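Local coordinates for ChiX (Serratia marcescens, PDB 5OPZ), which cleaves the L-Ala–D-Glu bond of peptidoglycan peptides as a zinc-dependent hydrolase and is required for the secretion of chitinases, at residues A[10-15]-A[41-46]; A[34-39]-A[99-104]; A[49-54]-A[70-75]; A[111-116]-A[126-131]. All blocks are in the same frame, centred on the assembly; numbering follows the deposited sequence. Where two conformers were deposited one is given.

Interaction 1 of 4, residues A[10-15]-A[41-46]; sequences EEIRFT and LVPFSV
Phe14 N and Phe44 N converge on a single water, which accepts a hydrogen bond from each, with its oxygen 2.9 Å from Phe14 N and 2.9 Å from Phe44 N. No direct hydrogen bond joins 10-15 to 41-46, and the contact exemplifies how an irregular stretch of chain can settle on a strand through a shared water and apolar surface. Pro43 gives the largest single share of that surface, closely followed by Phe14. Pro43 CG lies 3.8 Å from Ile12 CG2, the branch anti to the backbone N, and only 3.5 Å from Ile12 O. Pro43 CB instead meets the rim of the Phe14 ring in plane, 3.9 Å from Phe14 CD1. Further along, the methylene of Phe14 rests on the strand backbone, with Phe14 CB 3.5 Å from Phe44 O, and the same CB is 4.2 Å from Ser45 CB. Phe44 turns its own side chain away from this contact, onto helices 27-39 and 92-109. Arg13 reaches the C-terminal end of helix 27-39, donating to Arg38 O. Phe14 is the N-cap of helix 15-21, so the contact sets the start of that helix beside strand 44-48, an outer strand that pairs with strand 77-82.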
# COMPACT_ATOMS: atom_id res chain seq x y z
N GLU A 10 -14.97 -0.47 -18.72
CA GLU A 10 -14.10 -1.40 -19.43
C GLU A 10 -12.78 -1.70 -18.71
O GLU A 10 -12.26 -2.79 -18.85
CB GLU A 10 -13.83 -0.82 -20.83
CG GLU A 10 -15.02 -0.98 -21.80
CD GLU A 10 -14.80 -2.06 -22.86
OE1 GLU A 10 -13.71 -2.69 -22.89
OE2 GLU A 10 -15.73 -2.23 -23.69
N GLU A 11 -12.23 -0.72 -18.00
CA GLU A 11 -11.03 -0.93 -17.18
C GLU A 11 -11.30 -0.30 -15.82
O GLU A 11 -11.43 0.90 -15.72
CB GLU A 11 -9.79 -0.33 -17.84
CG GLU A 11 -9.51 -0.89 -19.25
CD GLU A 11 -10.03 -0.07 -20.42
OE1 GLU A 11 -10.34 1.13 -20.31
OE2 GLU A 11 -10.12 -0.62 -21.53
N ILE A 12 -11.42 -1.16 -14.80
CA ILE A 12 -11.78 -0.78 -13.42
C ILE A 12 -10.51 -0.38 -12.66
O ILE A 12 -9.58 -1.16 -12.56
CB ILE A 12 -12.49 -1.90 -12.66
CG1 ILE A 12 -13.82 -2.19 -13.34
CG2 ILE A 12 -12.71 -1.49 -11.22
CD1 ILE A 12 -14.43 -3.50 -12.88
N ARG A 13 -10.45 0.89 -12.23
CA ARG A 13 -9.33 1.41 -11.43
C ARG A 13 -9.93 2.33 -10.36
O ARG A 13 -10.83 3.12 -10.64
CB ARG A 13 -8.33 2.19 -12.29
CG ARG A 13 -7.51 1.36 -13.23
CD ARG A 13 -6.44 2.16 -13.93
NE ARG A 13 -5.63 1.32 -14.79
CZ ARG A 13 -5.87 1.06 -16.08
NH1 ARG A 13 -6.96 1.50 -16.71
NH2 ARG A 13 -5.02 0.29 -16.76
N PHE A 14 -9.41 2.24 -9.13
CA PHE A 14 -9.87 3.09 -8.00
C PHE A 14 -8.96 4.29 -7.76
O PHE A 14 -8.42 4.51 -6.70
CB PHE A 14 -10.07 2.27 -6.70
CG PHE A 14 -11.26 1.38 -6.78
CD1 PHE A 14 -11.20 0.13 -7.39
CD2 PHE A 14 -12.49 1.87 -6.34
CE1 PHE A 14 -12.35 -0.62 -7.52
CE2 PHE A 14 -13.64 1.11 -6.46
CZ PHE A 14 -13.56 -0.14 -7.07
N THR A 15 -8.81 5.09 -8.80
CA THR A 15 -7.92 6.25 -8.79
C THR A 15 -8.31 7.23 -7.74
O THR A 15 -7.46 7.64 -6.94
CB THR A 15 -7.89 6.92 -10.17
OG1 THR A 15 -7.57 5.92 -11.14
CG2 THR A 15 -6.87 8.04 -10.26
N LEU A 41 -3.24 -5.63 -12.79
CA LEU A 41 -4.42 -6.33 -13.31
C LEU A 41 -5.59 -6.32 -12.32
O LEU A 41 -6.71 -6.53 -12.68
CB LEU A 41 -4.06 -7.77 -13.75
CG LEU A 41 -3.41 -7.98 -15.12
CD1 LEU A 41 -4.45 -7.71 -16.21
CD2 LEU A 41 -2.16 -7.17 -15.36
N VAL A 42 -5.26 -6.18 -11.06
CA VAL A 42 -6.20 -6.22 -9.95
C VAL A 42 -6.45 -4.80 -9.50
O VAL A 42 -5.52 -4.13 -9.03
CB VAL A 42 -5.58 -7.03 -8.79
CG1 VAL A 42 -6.50 -7.02 -7.59
CG2 VAL A 42 -5.31 -8.44 -9.28
N PRO A 43 -7.69 -4.33 -9.57
CA PRO A 43 -7.98 -3.02 -8.98
C PRO A 43 -7.70 -3.01 -7.49
O PRO A 43 -7.85 -4.03 -6.81
CB PRO A 43 -9.48 -2.84 -9.23
CG PRO A 43 -9.83 -3.82 -10.29
CD PRO A 43 -8.93 -4.99 -9.99
N PHE A 44 -7.27 -1.85 -6.98
CA PHE A 44 -6.98 -1.70 -5.56
C PHE A 44 -7.14 -0.27 -5.14
O PHE A 44 -7.06 0.65 -5.98
CB PHE A 44 -5.57 -2.25 -5.22
CG PHE A 44 -4.43 -1.40 -5.74
CD1 PHE A 44 -3.89 -1.63 -7.01
CD2 PHE A 44 -3.84 -0.46 -4.94
CE1 PHE A 44 -2.82 -0.87 -7.48
CE2 PHE A 44 -2.76 0.27 -5.41
CZ PHE A 44 -2.26 0.07 -6.67
N SER A 45 -7.36 -0.08 -3.86
CA SER A 45 -7.29 1.22 -3.24
C SER A 45 -6.28 1.21 -2.13
O SER A 45 -5.74 0.20 -1.76
CB SER A 45 -8.69 1.66 -2.76
OG SER A 45 -8.69 2.99 -2.24
N VAL A 46 -6.01 2.38 -1.62
CA VAL A 46 -5.15 2.53 -0.44
C VAL A 46 -6.11 2.63 0.74
O VAL A 46 -6.88 3.61 0.84
CB VAL A 46 -4.27 3.79 -0.56
CG1 VAL A 46 -3.55 4.06 0.75
CG2 VAL A 46 -3.29 3.60 -1.71
O HOH W 1 -7.17 0.46 -8.77

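Interaction 2 of 4, residues A[34-39]-A[99-104]; sequences RLALRY and AVAVRR
Ala36 and Ala101 let two helices come close: their CA atoms are 4.9 Å apart, and the axes of the short segments approach to 8.1 Å at 128° between their directions. Each methyl is a small bump set in a shallow hollow. Ala101 CB sits in a dip formed by Ala36 O, 3.7 Å away, and the methylene of Tyr39, whose CB is 3.9 Å from Ala101 CB. In return Ala36 CB nestles against Val102 CG2 at 3.8 Å. Beyond this tight centre the shapes become flat. Arg104 CG is anti to the backbone N (chi1 172°) and the chain runs extended to NE; the guanidinium lies flat over the Tyr39 ring. The two planes are 6° apart, and Arg104 CZ stands 3.5 Å from the Tyr39 ring centroid, a cation-pi stack over the face, with Arg104 CD adding a CH-pi contact. Leu35 O lies over the opposite face, toward the rim. Glu108 fixes both partners, accepting from Tyr39 OH and forming a salt bridge with Arg104 NE. Close alanine-mediated helix packing of this kind joins helices 27-39 and 92-109, which lie together on one face of the antiparallel sheet in this alpha+beta fold.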
# COMPACT_ATOMS: atom_id res chain seq x y z
N ARG A 34 0.75 5.57 -7.57
CA ARG A 34 -0.10 6.07 -8.67
C ARG A 34 0.22 5.37 -9.99
O ARG A 34 -0.71 5.04 -10.75
CB ARG A 34 0.02 7.59 -8.84
CG ARG A 34 -0.66 8.31 -7.66
CD ARG A 34 -0.57 9.81 -7.72
NE ARG A 34 -1.48 10.27 -8.77
CZ ARG A 34 -1.16 11.09 -9.78
NH1 ARG A 34 0.04 11.59 -9.89
NH2 ARG A 34 -2.09 11.40 -10.67
N LEU A 35 1.51 5.11 -10.24
CA LEU A 35 1.91 4.37 -11.40
C LEU A 35 1.46 2.91 -11.30
O LEU A 35 0.96 2.35 -12.26
CB LEU A 35 3.39 4.51 -11.54
CG LEU A 35 3.99 4.00 -12.82
CD1 LEU A 35 3.31 4.58 -14.05
CD2 LEU A 35 5.48 4.31 -12.81
N ALA A 36 1.53 2.32 -10.11
CA ALA A 36 1.04 0.96 -9.97
C ALA A 36 -0.45 0.79 -10.25
O ALA A 36 -0.86 -0.27 -10.75
CB ALA A 36 1.36 0.40 -8.61
N LEU A 37 -1.24 1.83 -9.95
CA LEU A 37 -2.67 1.79 -10.37
C LEU A 37 -2.84 1.60 -11.86
O LEU A 37 -3.83 1.04 -12.29
CB LEU A 37 -3.41 3.06 -9.96
CG LEU A 37 -3.56 3.28 -8.45
CD1 LEU A 37 -3.90 4.72 -8.12
CD2 LEU A 37 -4.67 2.36 -7.96
N ARG A 38 -1.93 2.09 -12.66
CA ARG A 38 -2.00 1.91 -14.10
C ARG A 38 -1.66 0.53 -14.56
O ARG A 38 -2.14 0.09 -15.60
CB ARG A 38 -1.05 2.86 -14.80
CG ARG A 38 -1.18 4.32 -14.47
CD ARG A 38 -2.58 4.83 -14.47
NE ARG A 38 -3.31 4.47 -15.67
CZ ARG A 38 -4.58 4.78 -15.88
NH1 ARG A 38 -5.27 5.48 -15.00
NH2 ARG A 38 -5.18 4.38 -17.00
N TYR A 39 -0.78 -0.14 -13.84
CA TYR A 39 -0.20 -1.42 -14.25
C TYR A 39 -0.88 -2.65 -13.72
O TYR A 39 -0.82 -3.69 -14.33
CB TYR A 39 1.26 -1.52 -13.85
CG TYR A 39 2.19 -0.44 -14.49
CD1 TYR A 39 1.89 0.19 -15.72
CD2 TYR A 39 3.33 -0.05 -13.83
CE1 TYR A 39 2.73 1.13 -16.26
CE2 TYR A 39 4.16 0.88 -14.35
CZ TYR A 39 3.85 1.48 -15.55
OH TYR A 39 4.69 2.38 -16.05
N ALA A 99 1.51 -6.45 -6.03
CA ALA A 99 2.92 -6.26 -5.80
C ALA A 99 3.73 -6.33 -7.09
O ALA A 99 4.76 -5.68 -7.15
CB ALA A 99 3.44 -7.24 -4.77
N VAL A 100 3.32 -7.11 -8.09
CA VAL A 100 4.01 -7.09 -9.41
C VAL A 100 3.98 -5.65 -9.96
O VAL A 100 4.99 -5.15 -10.48
CB VAL A 100 3.36 -8.05 -10.41
CG1 VAL A 100 3.81 -7.84 -11.84
CG2 VAL A 100 3.65 -9.46 -9.96
N ALA A 101 2.80 -5.04 -9.92
CA ALA A 101 2.61 -3.70 -10.41
C ALA A 101 3.44 -2.68 -9.61
O ALA A 101 4.04 -1.79 -10.21
CB ALA A 101 1.16 -3.34 -10.38
N VAL A 102 3.43 -2.79 -8.28
CA VAL A 102 4.21 -1.92 -7.46
C VAL A 102 5.69 -2.08 -7.74
O VAL A 102 6.39 -1.05 -7.83
CB VAL A 102 3.90 -2.09 -5.96
CG1 VAL A 102 4.86 -1.25 -5.12
CG2 VAL A 102 2.48 -1.72 -5.67
N ARG A 103 6.16 -3.30 -7.88
CA ARG A 103 7.58 -3.54 -8.16
C ARG A 103 8.00 -2.98 -9.50
O ARG A 103 9.09 -2.41 -9.62
CB ARG A 103 7.83 -5.07 -8.16
CG ARG A 103 9.22 -5.64 -8.09
CD ARG A 103 9.25 -7.16 -7.82
NE ARG A 103 8.58 -7.62 -6.61
CZ ARG A 103 7.48 -8.41 -6.53
NH1 ARG A 103 6.82 -8.89 -7.59
NH2 ARG A 103 7.04 -8.74 -5.32
N ARG A 104 7.14 -3.04 -10.49
CA ARG A 104 7.46 -2.47 -11.80
C ARG A 104 7.49 -0.95 -11.68
O ARG A 104 8.45 -0.30 -12.14
CB ARG A 104 6.43 -2.88 -12.84
CG ARG A 104 6.58 -2.18 -14.18
CD ARG A 104 5.48 -2.54 -15.15
NE ARG A 104 5.51 -1.61 -16.26
CZ ARG A 104 4.62 -1.59 -17.25
NH1 ARG A 104 3.63 -2.46 -17.28
NH2 ARG A 104 4.74 -0.70 -18.22

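Interaction 3 of 4, residues A[49-54]-A[70-75]; sequences GLRSMA and SRHLTG. With ZN (zinc ion), chain C.
The zinc site is where Gly49 and His72 meet, a worked case of a second-shell carbonyl orienting a metal ligand. His72 binds the zinc ion through NE2 at 2.1 Å and donates from ND1 to Gly49 O at 2.8 Å. That bond is nearly straight (165°) and lies in both the imidazole plane and the carbonyl plane, which fixes the rotation of the ring. Across one face of the imidazole lies the guanidinium of Arg51, stacked with planes 29° apart and with Arg51 NH2 3.4 Å from His72 CD2. The arginine chain bends at chi3 (-70°), which turns NE out of the extended line; Glu48 and Gln56 hold NE and NH1. The backbones are joined as well: Arg51 N donates to His72 O at 3.1 Å, from above the carbonyl plane. Leu73 folds its CD2 methyl to 3.1 Å from Arg51 O, a tight fit, and a water donates to both Arg51 O and Leu73 O. Within the loop, Ser70 OG accepts from His72 N at 2.9 Å in an ST turn. Ser70, His72, Gly75, Ala77 and Asp79 match the SxHxxGxAxD signature of related zinc peptidases. With ND1 donating its proton to Gly49 O, NE2 is left to offer its lone pair to zinc, while Arg51 NH2 makes a long, weak ion pair with Asp79, another zinc ligand.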
# COMPACT_ATOMS: atom_id res chain seq x y z
N GLY A 49 -2.86 5.16 4.64
CA GLY A 49 -1.56 5.79 4.36
C GLY A 49 -1.00 6.27 5.67
O GLY A 49 -0.46 5.47 6.44
N LEU A 50 -1.18 7.56 5.95
CA LEU A 50 -0.78 8.12 7.23
C LEU A 50 -1.65 7.52 8.35
O LEU A 50 -2.85 7.27 8.20
CB LEU A 50 -0.82 9.64 7.14
CG LEU A 50 -0.29 10.52 8.26
CD1 LEU A 50 1.20 10.38 8.54
CD2 LEU A 50 -0.65 11.98 7.95
N ARG A 51 -0.98 7.18 9.43
CA ARG A 51 -1.61 6.64 10.62
C ARG A 51 -1.31 7.60 11.76
O ARG A 51 -0.21 8.12 11.84
CB ARG A 51 -1.04 5.26 10.90
CG ARG A 51 -1.62 4.53 12.11
CD ARG A 51 -0.91 3.21 12.31
NE ARG A 51 -1.25 2.25 11.26
CZ ARG A 51 -0.53 1.17 10.96
NH1 ARG A 51 0.60 0.88 11.58
NH2 ARG A 51 -0.94 0.37 10.00
N SER A 52 -2.29 7.82 12.60
CA SER A 52 -2.07 8.66 13.75
C SER A 52 -1.27 7.92 14.83
O SER A 52 -1.29 6.70 14.94
CB SER A 52 -3.39 9.13 14.32
OG SER A 52 -4.07 8.06 14.95
N MET A 53 -0.59 8.70 15.68
CA MET A 53 0.12 8.13 16.82
C MET A 53 -0.85 7.39 17.72
O MET A 53 -0.53 6.32 18.24
CB MET A 53 0.99 9.13 17.58
CG MET A 53 1.84 8.46 18.64
SD MET A 53 2.85 9.67 19.50
CE MET A 53 4.28 9.80 18.43
N ALA A 54 -2.06 7.93 17.91
CA ALA A 54 -3.01 7.25 18.81
C ALA A 54 -3.38 5.84 18.30
O ALA A 54 -3.56 4.90 19.07
CB ALA A 54 -4.28 8.07 18.96
N SER A 70 6.55 3.37 13.46
CA SER A 70 5.94 2.78 12.25
C SER A 70 6.21 3.69 11.08
O SER A 70 6.06 4.92 11.19
CB SER A 70 4.43 2.65 12.41
OG SER A 70 3.78 2.42 11.17
N ARG A 71 6.49 3.09 9.95
CA ARG A 71 6.64 3.86 8.72
C ARG A 71 5.33 4.56 8.35
O ARG A 71 5.33 5.54 7.64
CB ARG A 71 7.12 2.97 7.60
CG ARG A 71 8.49 2.34 7.80
CD ARG A 71 9.55 2.95 6.88
NE ARG A 71 9.93 4.28 7.32
CZ ARG A 71 10.84 5.00 6.71
NH1 ARG A 71 11.39 4.57 5.58
NH2 ARG A 71 11.23 6.14 7.24
N HIS A 72 4.18 4.07 8.84
CA HIS A 72 2.95 4.78 8.53
C HIS A 72 2.81 6.13 9.19
O HIS A 72 2.07 6.96 8.69
CB HIS A 72 1.73 3.96 8.94
CG HIS A 72 1.41 2.80 8.05
ND1 HIS A 72 0.61 2.91 6.93
CD2 HIS A 72 1.72 1.48 8.13
CE1 HIS A 72 0.47 1.74 6.34
NE2 HIS A 72 1.12 0.85 7.06
N LEU A 73 3.48 6.32 10.33
CA LEU A 73 3.35 7.56 11.04
C LEU A 73 3.96 8.75 10.35
O LEU A 73 3.50 9.86 10.54
CB LEU A 73 4.02 7.44 12.42
CG LEU A 73 3.32 6.55 13.44
CD1 LEU A 73 4.13 6.44 14.71
CD2 LEU A 73 1.97 7.09 13.77
N THR A 74 5.00 8.49 9.56
CA THR A 74 5.81 9.54 8.97
C THR A 74 5.51 9.72 7.47
O THR A 74 6.10 10.56 6.84
CB THR A 74 7.29 9.17 9.17
OG1 THR A 74 7.49 7.83 8.70
CG2 THR A 74 7.72 9.29 10.62
N GLY A 75 4.56 8.96 6.92
CA GLY A 75 4.24 9.04 5.52
C GLY A 75 4.95 8.05 4.62
O GLY A 75 4.87 8.17 3.41
ZN ZN C . 1.06 -1.25 6.83
O HOH W 2 1.20 10.33 12.25

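Interaction 4 of 4, residues A[111-116]-A[126-131]; sequences IIVEWG and PHFQLT. With ZN (zinc ion), chain C.
Glu114 and Gln129 form the antiparallel hydrogen-bonded pair at the middle of the two strands. Among the backbone bonds, Glu114 N donates to Gln129 O at 2.8 Å and Gln129 N returns one to Glu114 O at 2.9 Å. Gly116 N to His127 O, also 2.8 Å, continues the pairing beyond the Trp115–Phe128 non-hydrogen-bonded pair.

Polar side chains form a chain of their own on the face bearing Glu114 and Gln129. Gln129 NE2 donates to Glu114 OE1 at 3.1 Å, arriving from above the carboxylate plane, and Gln129 OE1 accepts from His127 NE2 at 2.7 Å. The amide thus bridges the carboxylate to the imidazole whose ND1 binds the zinc ion at 2.0 Å.

Aromatic and aliphatic groups occupy the other face. Trp115 and Phe128 lie side by side, pointing the same way; the five-membered ring of Trp115 and the Phe128 ring form an offset stack with planes 16° apart. Trp115 CD1 sits over the Phe128 ring toward its rim, 3.3 Å from Phe128 CE2. Val113 CG1 meets Phe128 CB at 3.7 Å, while Ile111 CG2 packs on Leu130 CD2. Helix 92-109 covers the aromatic end of this layer and helix 27-39 the end with Ile111 and Leu130.

The arrangement is a beta hairpin that carries a metal ligand: His127 completes, with His72 and Asp79, the His-Asp-His zinc site characteristic of peptidases of this clan.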
# COMPACT_ATOMS: atom_id res chain seq x y z
N ILE A 111 13.26 3.57 -7.20
CA ILE A 111 13.02 3.57 -5.75
C ILE A 111 12.73 2.15 -5.32
O ILE A 111 11.89 1.52 -5.92
CB ILE A 111 11.80 4.43 -5.42
CG1 ILE A 111 12.06 5.89 -5.76
CG2 ILE A 111 11.35 4.28 -3.97
CD1 ILE A 111 10.82 6.70 -5.84
N ILE A 112 13.36 1.66 -4.27
CA ILE A 112 13.02 0.35 -3.71
C ILE A 112 11.77 0.51 -2.83
O ILE A 112 11.71 1.38 -1.96
CB ILE A 112 14.23 -0.21 -2.93
CG1 ILE A 112 15.38 -0.53 -3.89
CG2 ILE A 112 13.82 -1.44 -2.13
CD1 ILE A 112 16.67 -0.85 -3.17
N VAL A 113 10.76 -0.34 -3.06
CA VAL A 113 9.61 -0.37 -2.17
C VAL A 113 9.53 -1.75 -1.58
O VAL A 113 9.40 -2.70 -2.32
CB VAL A 113 8.29 0.02 -2.89
CG1 VAL A 113 7.06 -0.12 -1.99
CG2 VAL A 113 8.45 1.44 -3.45
N GLU A 114 9.54 -1.86 -0.26
CA GLU A 114 9.44 -3.14 0.42
C GLU A 114 7.98 -3.52 0.54
O GLU A 114 7.12 -2.67 0.78
CB GLU A 114 10.04 -3.07 1.82
CG GLU A 114 11.55 -2.94 1.88
CD GLU A 114 12.09 -2.74 3.30
OE1 GLU A 114 11.80 -1.70 3.94
OE2 GLU A 114 12.80 -3.64 3.77
N TRP A 115 7.72 -4.79 0.32
CA TRP A 115 6.39 -5.38 0.38
C TRP A 115 6.28 -6.34 1.59
O TRP A 115 7.15 -7.18 1.78
CB TRP A 115 6.11 -6.16 -0.91
CG TRP A 115 4.81 -6.83 -0.98
CD1 TRP A 115 3.62 -6.34 -0.50
CD2 TRP A 115 4.52 -8.13 -1.51
NE1 TRP A 115 2.61 -7.23 -0.77
CE2 TRP A 115 3.13 -8.33 -1.39
CE3 TRP A 115 5.29 -9.11 -2.16
CZ2 TRP A 115 2.51 -9.52 -1.82
CZ3 TRP A 115 4.67 -10.28 -2.60
CH2 TRP A 115 3.31 -10.46 -2.41
N GLY A 116 5.19 -6.25 2.33
CA GLY A 116 4.95 -7.17 3.45
C GLY A 116 4.80 -8.60 3.02
O GLY A 116 4.90 -9.49 3.84
N PRO A 126 -1.05 -6.53 2.23
CA PRO A 126 -1.36 -5.11 1.99
C PRO A 126 -0.22 -4.09 2.11
O PRO A 126 -0.37 -3.04 1.50
CB PRO A 126 -2.38 -4.80 3.07
CG PRO A 126 -3.09 -6.11 3.25
CD PRO A 126 -2.01 -7.15 3.17
N HIS A 127 0.85 -4.38 2.84
CA HIS A 127 1.79 -3.36 3.26
C HIS A 127 2.89 -3.13 2.29
O HIS A 127 3.56 -4.06 1.87
CB HIS A 127 2.36 -3.80 4.62
CG HIS A 127 3.29 -2.81 5.24
ND1 HIS A 127 2.87 -1.75 6.01
CD2 HIS A 127 4.61 -2.61 5.05
CE1 HIS A 127 3.89 -1.01 6.37
NE2 HIS A 127 4.96 -1.50 5.77
N PHE A 128 3.09 -1.86 1.94
CA PHE A 128 4.24 -1.43 1.14
C PHE A 128 4.93 -0.24 1.85
O PHE A 128 4.21 0.62 2.40
CB PHE A 128 3.86 -1.00 -0.26
CG PHE A 128 3.29 -2.09 -1.09
CD1 PHE A 128 1.96 -2.46 -1.01
CD2 PHE A 128 4.12 -2.86 -1.85
CE1 PHE A 128 1.44 -3.46 -1.81
CE2 PHE A 128 3.63 -3.84 -2.68
CZ PHE A 128 2.29 -4.16 -2.64
N GLN A 129 6.25 -0.14 1.78
CA GLN A 129 6.93 1.00 2.42
C GLN A 129 8.19 1.37 1.68
O GLN A 129 8.85 0.54 1.08
CB GLN A 129 7.25 0.75 3.91
CG GLN A 129 8.22 -0.39 4.14
CD GLN A 129 8.46 -0.65 5.57
OE1 GLN A 129 7.53 -0.76 6.36
NE2 GLN A 129 9.73 -0.67 5.95
N LEU A 130 8.55 2.64 1.85
CA LEU A 130 9.89 3.08 1.51
C LEU A 130 10.88 2.56 2.57
O LEU A 130 10.51 2.39 3.74
CB LEU A 130 9.98 4.60 1.49
CG LEU A 130 9.07 5.29 0.45
CD1 LEU A 130 9.09 6.79 0.60
CD2 LEU A 130 9.46 4.90 -0.98
N THR A 131 12.11 2.27 2.17
CA THR A 131 13.06 1.69 3.12
C THR A 131 13.61 2.73 4.08
O THR A 131 13.75 3.91 3.72
CB THR A 131 14.27 0.96 2.49
OG1 THR A 131 15.15 1.87 1.87
CG2 THR A 131 13.87 -0.01 1.48
ZN ZN C . 1.06 -1.25 6.83
O HOH W 3 13.19 2.99 -0.49

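How the interactions relate
Chemistry tracks position in these four contacts. Interaction 2 is the buried one, close-packed by alanines, with a charged stack at its exposed end; it meets interaction 4 where Ala99 and Val102 press on Trp115 and Phe128, joining helix 92-109 to the sheet. Interaction 1, partly buried, relies on a water and apolar edges, and is tied to helix 27-39 of interaction 2 by Arg13. Both 1 and 4 reach the same four-stranded sheet, from opposite sides of the chain's centre. Interactions 3 and 4, richest in polar bonds, converge on the zinc ion with one histidine each, and Arg71 of one bonds Leu130 O of the other. Both are partly buried, 4 nearer the chain's centre, 3 with several exposed residues.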